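Local coordinates for protein hydrolase, isochorismatase family (Pseudomonas putida, PDB 4L07) that probably hydrolyses the amide bond of maleamate, releasing maleate and ammonia, as a four-chain amidase of the isochorismatase family, at residues T136-V141 / K163-A168. Residues are numbered along the deposited sequence; the frame is centred on the assembly and turned at random.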
ATOM      1  N   THR A 136      13.928 -11.824   1.956  1.00 23.88           N
ATOM      2  CA  THR A 136      14.715 -11.320   0.832  1.00 23.34           C
ATOM      3  C   THR A 136      15.318  -9.973   1.222  1.00 23.59           C
ATOM      4  O   THR A 136      14.651  -9.171   1.877  1.00 22.61           O
ATOM      5  CB  THR A 136      13.825 -11.154  -0.420  1.00 23.81           C
ATOM      6  OG1 THR A 136      13.322 -12.434  -0.816  1.00 24.18           O
ATOM      7  CG2 THR A 136      14.595 -10.548  -1.583  1.00 22.76           C
ATOM      8  N   ASP A 137      16.575  -9.736   0.841  1.00 23.38           N
ATOM      9  CA  ASP A 137      17.213  -8.436   1.084  1.00 23.16           C
ATOM     10  C   ASP A 137      17.680  -7.727  -0.191  1.00 23.18           C
ATOM     11  O   ASP A 137      17.928  -6.514  -0.179  1.00 22.60           O
ATOM     12  CB  ASP A 137      18.362  -8.543   2.103  1.00 24.28           C
ATOM     13  CG  ASP A 137      19.456  -9.528   1.687  1.00 24.57           C
ATOM     14  OD1 ASP A 137      19.601  -9.843   0.489  1.00 24.53           O
ATOM     15  OD2 ASP A 137      20.199  -9.976   2.587  1.00 25.57           O
ATOM     16  N   THR A 138      17.795  -8.486  -1.278  1.00 22.16           N
ATOM     17  CA  THR A 138      18.321  -7.973  -2.542  1.00 22.30           C
ATOM     18  C   THR A 138      17.510  -8.556  -3.690  1.00 21.76           C
ATOM     19  O   THR A 138      17.325  -9.776  -3.772  1.00 21.83           O
ATOM     20  CB  THR A 138      19.808  -8.350  -2.727  1.00 22.84           C
ATOM     21  OG1 THR A 138      20.539  -8.017  -1.543  1.00 23.30           O
ATOM     22  CG2 THR A 138      20.419  -7.608  -3.922  1.00 22.86           C
ATOM     23  N   VAL A 139      17.013  -7.685  -4.567  1.00 21.70           N
ATOM     24  CA  VAL A 139      16.242  -8.133  -5.725  1.00 21.24           C
ATOM     25  C   VAL A 139      16.983  -7.837  -7.021  1.00 21.76           C
ATOM     26  O   VAL A 139      17.659  -6.805  -7.142  1.00 22.18           O
ATOM     27  CB  VAL A 139      14.801  -7.561  -5.769  1.00 21.48           C
ATOM     28  CG1 VAL A 139      13.995  -8.049  -4.566  1.00 21.25           C
ATOM     29  CG2 VAL A 139      14.795  -6.035  -5.838  1.00 21.35           C
ATOM     30  N   VAL A 140      16.882  -8.763  -7.968  1.00 21.43           N
ATOM     31  CA  VAL A 140      17.372  -8.525  -9.321  1.00 21.93           C
ATOM     32  C   VAL A 140      16.149  -8.353 -10.219  1.00 21.09           C
ATOM     33  O   VAL A 140      15.273  -9.232 -10.289  1.00 20.97           O
ATOM     34  CB  VAL A 140      18.324  -9.631  -9.845  1.00 23.00           C
ATOM     35  CG1 VAL A 140      19.269 -10.126  -8.754  1.00 22.43           C
ATOM     36  CG2 VAL A 140      17.552 -10.774 -10.450  1.00 25.74           C
ATOM     37  N   VAL A 141      16.072  -7.201 -10.872  1.00 20.34           N
ATOM     38  CA  VAL A 141      14.911  -6.874 -11.684  1.00 20.09           C
ATOM     39  C   VAL A 141      15.252  -6.994 -13.168  1.00 20.77           C
ATOM     40  O   VAL A 141      16.258  -6.457 -13.625  1.00 21.31           O
ATOM     41  CB  VAL A 141      14.353  -5.469 -11.358  1.00 19.60           C
ATOM     42  CG1 VAL A 141      13.069  -5.207 -12.137  1.00 19.73           C
ATOM     43  CG2 VAL A 141      14.084  -5.329  -9.866  1.00 19.96           C
ATOM     44  N   LYS A 163      17.364  -3.857  -1.547  1.00 21.42           N
ATOM     45  CA  LYS A 163      18.447  -3.418  -2.423  1.00 21.37           C
ATOM     46  C   LYS A 163      18.164  -3.943  -3.823  1.00 20.85           C
ATOM     47  O   LYS A 163      17.613  -5.041  -3.981  1.00 20.57           O
ATOM     48  CB  LYS A 163      19.784  -3.928  -1.900  1.00 22.06           C
ATOM     49  CG  LYS A 163      20.196  -3.260  -0.594  1.00 24.44           C
ATOM     50  CD  LYS A 163      21.084  -4.157   0.244  1.00 25.40           C
ATOM     51  CE  LYS A 163      21.599  -3.422   1.476  1.00 27.35           C
ATOM     52  NZ  LYS A 163      22.720  -2.497   1.139  1.00 27.48           N
ATOM     53  N   VAL A 164      18.534  -3.162  -4.835  1.00 19.70           N
ATOM     54  CA  VAL A 164      18.131  -3.459  -6.204  1.00 19.72           C
ATOM     55  C   VAL A 164      19.297  -3.534  -7.180  1.00 19.66           C
ATOM     56  O   VAL A 164      20.136  -2.622  -7.242  1.00 19.50           O
ATOM     57  CB  VAL A 164      17.111  -2.424  -6.735  1.00 20.03           C
ATOM     58  CG1 VAL A 164      16.697  -2.747  -8.165  1.00 20.16           C
ATOM     59  CG2 VAL A 164      15.876  -2.394  -5.856  1.00 19.59           C
ATOM     60  N   LEU A 165      19.315  -4.618  -7.951  1.00 19.50           N
ATOM     61  CA  LEU A 165      20.255  -4.791  -9.056  1.00 20.16           C
ATOM     62  C   LEU A 165      19.486  -4.956 -10.362  1.00 20.75           C
ATOM     63  O   LEU A 165      18.492  -5.687 -10.421  1.00 20.69           O
ATOM     64  CB  LEU A 165      21.132  -6.028  -8.813  1.00 19.82           C
ATOM     65  CG  LEU A 165      21.851  -6.141  -7.458  1.00 19.72           C
ATOM     66  CD1 LEU A 165      22.580  -7.475  -7.349  1.00 20.19           C
ATOM     67  CD2 LEU A 165      22.830  -4.988  -7.248  1.00 19.85           C
ATOM     68  N   VAL A 166      19.944  -4.280 -11.412  1.00 21.32           N
ATOM     69  CA  VAL A 166      19.292  -4.368 -12.709  1.00 21.66           C
ATOM     70  C   VAL A 166      20.287  -4.730 -13.821  1.00 22.53           C
ATOM     71  O   VAL A 166      21.103  -3.897 -14.217  1.00 22.48           O
ATOM     72  CB  VAL A 166      18.483  -3.083 -13.040  1.00 22.87           C
ATOM     73  CG1 VAL A 166      19.333  -1.840 -12.887  1.00 24.91           C
ATOM     74  CG2 VAL A 166      17.873  -3.147 -14.433  1.00 22.68           C
ATOM     75  N   PRO A 167      20.232  -5.984 -14.305  1.00 22.50           N
ATOM     76  CA  PRO A 167      21.052  -6.352 -15.464  1.00 22.55           C
ATOM     77  C   PRO A 167      20.465  -5.758 -16.738  1.00 23.02           C
ATOM     78  O   PRO A 167      19.398  -6.174 -17.190  1.00 23.14           O
ATOM     79  CB  PRO A 167      20.986  -7.885 -15.480  1.00 23.05           C
ATOM     80  CG  PRO A 167      19.749  -8.236 -14.725  1.00 22.68           C
ATOM     81  CD  PRO A 167      19.550  -7.147 -13.710  1.00 22.69           C
ATOM     82  N   ALA A 168      21.170  -4.779 -17.301  1.00 23.22           N
ATOM     83  CA  ALA A 168      20.695  -4.014 -18.452  1.00 23.35           C
ATOM     84  C   ALA A 168      20.380  -4.902 -19.654  1.00 23.73           C
ATOM     85  O   ALA A 168      19.435  -4.636 -20.402  1.00 23.76           O
ATOM     86  CB  ALA A 168      21.713  -2.943 -18.829  1.00 23.08           C
TER
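Four backbone hydrogen bonds run as a parallel ladder between Asp137-Val141 and Lys163-Leu165. Lys163 N opens it on Asp137 O at 3.0 Å, coming in from above the carbonyl plane, 27° out of it. The rungs then straighten: Val139 N gives to Lys163 O at 2.8 Å, Val139 O takes Leu165 N at 2.9 Å, and Val141 N reaches Leu165 O, each donor lying nearly along the C=O axis. Lys163 O and Leu165 O also receive CA-H contacts, from Thr138 and Val140. The alternate residues turn their backbone bonds outward, Val140 to Ala23 and Ile25, Val164 to Asp192. These are neighbouring inner strands of the isochorismatase-type parallel sheet, joined through helix 146-159 in a beta-alpha-beta crossover. On the face covered by helix 146-159, Val164 spreads both methyls, CG2 to Val139 CG2 at 3.8 Å and CG1 to Val141 CG2 at 4.0 Å; Val154, Ala157 and Val158 cover them. The other face carries Thr138, whose CG2 meets Leu165 CD1 under Trp202 of helix 196-207. Thr138 OG1 gives its proton to Asp137 OD1 (2.9 Å) and pairs with Gly19 N; the carboxylate also takes His21 N and Val20 N. Lys163 NZ bonds Ser17 O and salt-bridges Glu84 of the third subunit. Where Pro167 brings a ring instead of an N-H, buried Val141 O finds no hydrogen-bond partner and meets carbon instead, Pro167 CD at 3.4 Å and Val166 CG2.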